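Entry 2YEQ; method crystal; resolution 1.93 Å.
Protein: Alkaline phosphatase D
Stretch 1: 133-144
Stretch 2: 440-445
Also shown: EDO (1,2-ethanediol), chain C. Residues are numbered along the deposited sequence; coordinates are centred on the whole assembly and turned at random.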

# COMPACT_ATOMS: atom_id res chain seq x y z
N THR A 133 13.65 -8.56 -3.06
CA THR A 133 13.99 -9.52 -2.00
C THR A 133 12.98 -9.50 -0.86
O THR A 133 12.64 -10.55 -0.29
N ALA A 134 12.44 -8.32 -0.52
CA ALA A 134 11.43 -8.25 0.53
C ALA A 134 10.28 -9.20 0.29
O ALA A 134 9.77 -9.82 1.23
N TYR A 135 9.83 -9.30 -0.97
CA TYR A 135 8.71 -10.17 -1.28
C TYR A 135 9.07 -11.67 -1.30
O TYR A 135 8.22 -12.51 -1.04
N LYS A 136 10.31 -11.98 -1.61
CA LYS A 136 10.81 -13.36 -1.46
C LYS A 136 10.64 -13.78 -0.02
O LYS A 136 10.07 -14.83 0.26
N HIS A 137 11.10 -12.94 0.91
CA HIS A 137 10.91 -13.19 2.34
C HIS A 137 9.44 -13.18 2.77
O HIS A 137 9.03 -14.04 3.57
N MET A 138 8.64 -12.25 2.25
CA MET A 138 7.27 -12.18 2.66
C MET A 138 6.51 -13.45 2.30
O MET A 138 5.65 -13.89 3.05
N ALA A 139 6.83 -14.00 1.12
CA ALA A 139 6.14 -15.19 0.61
C ALA A 139 6.35 -16.41 1.53
O ALA A 139 5.62 -17.37 1.43
N LYS A 140 7.35 -16.36 2.39
CA LYS A 140 7.61 -17.45 3.36
C LYS A 140 6.94 -17.22 4.72
O LYS A 140 7.03 -18.08 5.60
N GLU A 141 6.25 -16.08 4.89
CA GLU A 141 5.61 -15.76 6.16
C GLU A 141 4.31 -16.52 6.26
O GLU A 141 3.73 -16.88 5.24
N LYS A 142 3.83 -16.73 7.48
CA LYS A 142 2.53 -17.33 7.67
C LYS A 142 1.52 -16.23 7.94
O LYS A 142 1.40 -15.78 9.06
N LEU A 143 0.79 -15.81 6.91
CA LEU A 143 -0.10 -14.65 7.04
C LEU A 143 -1.49 -15.03 6.63
O LEU A 143 -1.68 -15.89 5.77
N ASP A 144 -2.47 -14.36 7.23
CA ASP A 144 -3.86 -14.45 6.82
C ASP A 144 -4.16 -13.53 5.61
O ASP A 144 -5.02 -13.83 4.80
N ARG A 440 15.07 -1.15 4.01
CA ARG A 440 13.91 -1.62 3.26
C ARG A 440 13.33 -2.89 3.87
O ARG A 440 14.01 -3.63 4.60
N GLY A 441 12.07 -3.14 3.57
CA GLY A 441 11.37 -4.30 4.07
C GLY A 441 9.87 -4.06 4.11
O GLY A 441 9.28 -3.44 3.21
N TYR A 442 9.26 -4.54 5.19
CA TYR A 442 7.81 -4.50 5.36
C TYR A 442 7.52 -4.72 6.84
O TYR A 442 8.43 -4.90 7.63
N VAL A 443 6.25 -4.64 7.20
CA VAL A 443 5.82 -4.72 8.60
C VAL A 443 4.88 -5.89 8.74
O VAL A 443 4.00 -6.12 7.90
N ARG A 444 5.12 -6.72 9.76
CA ARG A 444 4.25 -7.86 10.05
C ARG A 444 3.49 -7.62 11.36
O ARG A 444 4.10 -7.35 12.39
N CYS A 445 2.18 -7.73 11.32
CA CYS A 445 1.36 -7.47 12.49
C CYS A 445 0.71 -8.77 12.99
O CYS A 445 0.17 -9.54 12.21

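The contact between the two stretches is small, burying 358 Å² in all, both sides summed. Tyr442 is its centre. Its CA-to-CB bond points toward stretch 1, and its chi1 is p (59°). Arg444, two residues on along the strand, also points toward stretch 1. Val443, between them, points away and makes no contact.

Polar contacts converge on Glu141, the last residue of a type I turn that starts at Met138. Its CA-to-CB bond points toward the strand, with chi1 and chi2 both m. The carboxylate serves two partners on the strand; OE2 is also hydrogen-bonded elsewhere in the structure. Tyr442 OH donates a short hydrogen bond to Glu141 OE2, 2.5 Å away. Arg444 NH1 donates to Glu141 OE1 at 2.8 Å, with a nearly straight angle of 163°, and this pair is a salt bridge. Arg444 reaches the acid with chi1 and chi2 both t and chi3 p. Glu141 OE1 lies near the guanidinium plane, at its edge.

Apolar contacts to the Tyr442 ring come from Met138 and Ala134. Met138 extends with chi1 and chi2 t, then turns at chi3 (m), setting its methyl over one ring face. Met138 CE lies 4.0 Å from the Tyr442 ring centroid, a CH-pi contact, and 3.6 Å from Tyr442 CG. Ala134 points toward the strand, its CB 4.2 Å from Tyr442 CD2 and also 4.2 Å from Gly441 CA. His137 CB approaches the ring edge, 4.0 Å from Tyr442 OH, while the imidazole leads away. Farther along, Leu143 (chi1 m, chi2 t) brings CD2 to 4.2 Å from Arg444 CG.

Gly441 has no side chain. At its backbone angles a CB would be jammed against the preceding carbonyl oxygen.

The 1,2-ethanediol, probably from the crystallisation liquor, binds the backbone: EDO O2 donates a hydrogen bond to Leu143 O at 2.7 Å.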

# COMPACT_ATOMS: atom_id res chain seq x y z
CB THR A 133 15.37 -9.20 -1.47
OG1 THR A 133 16.22 -8.90 -2.57
CG2 THR A 133 15.94 -10.38 -0.62
CB ALA A 134 10.89 -6.78 0.75
CB TYR A 135 8.07 -9.78 -2.61
CG TYR A 135 7.19 -8.55 -2.55
CD1 TYR A 135 6.12 -8.49 -1.68
CD2 TYR A 135 7.43 -7.45 -3.37
CE1 TYR A 135 5.31 -7.38 -1.60
CE2 TYR A 135 6.60 -6.31 -3.32
CZ TYR A 135 5.54 -6.28 -2.44
OH TYR A 135 4.69 -5.21 -2.34
CB LYS A 136 12.28 -13.45 -1.86
CG LYS A 136 12.78 -14.90 -1.96
CD LYS A 136 14.24 -14.93 -2.32
CE LYS A 136 14.74 -16.36 -2.54
NZ LYS A 136 14.46 -16.85 -3.92
CB HIS A 137 11.71 -12.20 3.19
CG HIS A 137 13.20 -12.32 3.00
ND1 HIS A 137 13.90 -13.47 3.31
CD2 HIS A 137 14.11 -11.44 2.53
CE1 HIS A 137 15.18 -13.28 3.06
NE2 HIS A 137 15.34 -12.06 2.58
CB MET A 138 6.55 -10.98 2.04
CG MET A 138 5.19 -10.71 2.64
SD MET A 138 4.24 -9.45 1.74
CE MET A 138 5.27 -8.06 2.13
CB ALA A 139 6.61 -15.51 -0.81
CB LYS A 140 9.12 -17.61 3.54
CG LYS A 140 9.84 -18.05 2.26
CD LYS A 140 11.33 -17.85 2.38
CE LYS A 140 12.13 -18.78 1.46
NZ LYS A 140 13.51 -18.24 1.22
CB GLU A 141 5.29 -14.24 6.29
CG GLU A 141 6.49 -13.28 6.22
CD GLU A 141 7.17 -13.04 7.56
OE1 GLU A 141 6.83 -13.71 8.56
OE2 GLU A 141 8.06 -12.17 7.61
CB LYS A 142 2.54 -18.33 8.83
CG LYS A 142 3.09 -19.71 8.44
CD LYS A 142 4.49 -19.96 8.99
CE LYS A 142 5.44 -20.59 7.94
NZ LYS A 142 5.12 -22.02 7.64
CB LEU A 143 0.39 -13.52 6.12
CG LEU A 143 1.86 -13.14 6.19
CD1 LEU A 143 2.17 -12.14 5.05
CD2 LEU A 143 2.22 -12.58 7.58
CB ASP A 144 -4.77 -14.05 7.97
CG ASP A 144 -4.65 -15.00 9.18
OD1 ASP A 144 -4.96 -16.20 9.01
OD2 ASP A 144 -4.26 -14.54 10.29
CB ARG A 440 14.28 -1.85 1.80
CG ARG A 440 15.06 -0.71 1.13
CD ARG A 440 14.17 0.49 0.83
NE ARG A 440 13.79 1.26 2.02
CZ ARG A 440 14.60 1.99 2.77
NH1 ARG A 440 15.89 2.07 2.51
NH2 ARG A 440 14.10 2.67 3.80
CB TYR A 442 7.11 -5.57 4.51
CG TYR A 442 7.52 -7.01 4.80
CD1 TYR A 442 6.88 -7.77 5.79
CD2 TYR A 442 8.54 -7.59 4.09
CE1 TYR A 442 7.27 -9.08 6.04
CE2 TYR A 442 8.94 -8.88 4.32
CZ TYR A 442 8.32 -9.62 5.31
OH TYR A 442 8.74 -10.92 5.50
CB VAL A 443 5.14 -3.40 9.08
CG1 VAL A 443 4.72 -3.52 10.52
CG2 VAL A 443 6.07 -2.22 8.86
CB ARG A 444 5.11 -9.13 10.19
CG ARG A 444 4.31 -10.39 10.47
CD ARG A 444 5.24 -11.61 10.61
NE ARG A 444 6.09 -11.50 11.77
CZ ARG A 444 7.26 -12.11 11.96
NH1 ARG A 444 7.78 -12.93 11.06
NH2 ARG A 444 7.92 -11.91 13.09
CB CYS A 445 0.30 -6.41 12.19
SG CYS A 445 1.07 -4.74 11.96
C1 EDO C . -2.87 -18.21 2.59
O1 EDO C . -3.31 -17.81 1.31
C2 EDO C . -3.43 -17.29 3.65
O2 EDO C . -3.24 -17.93 4.91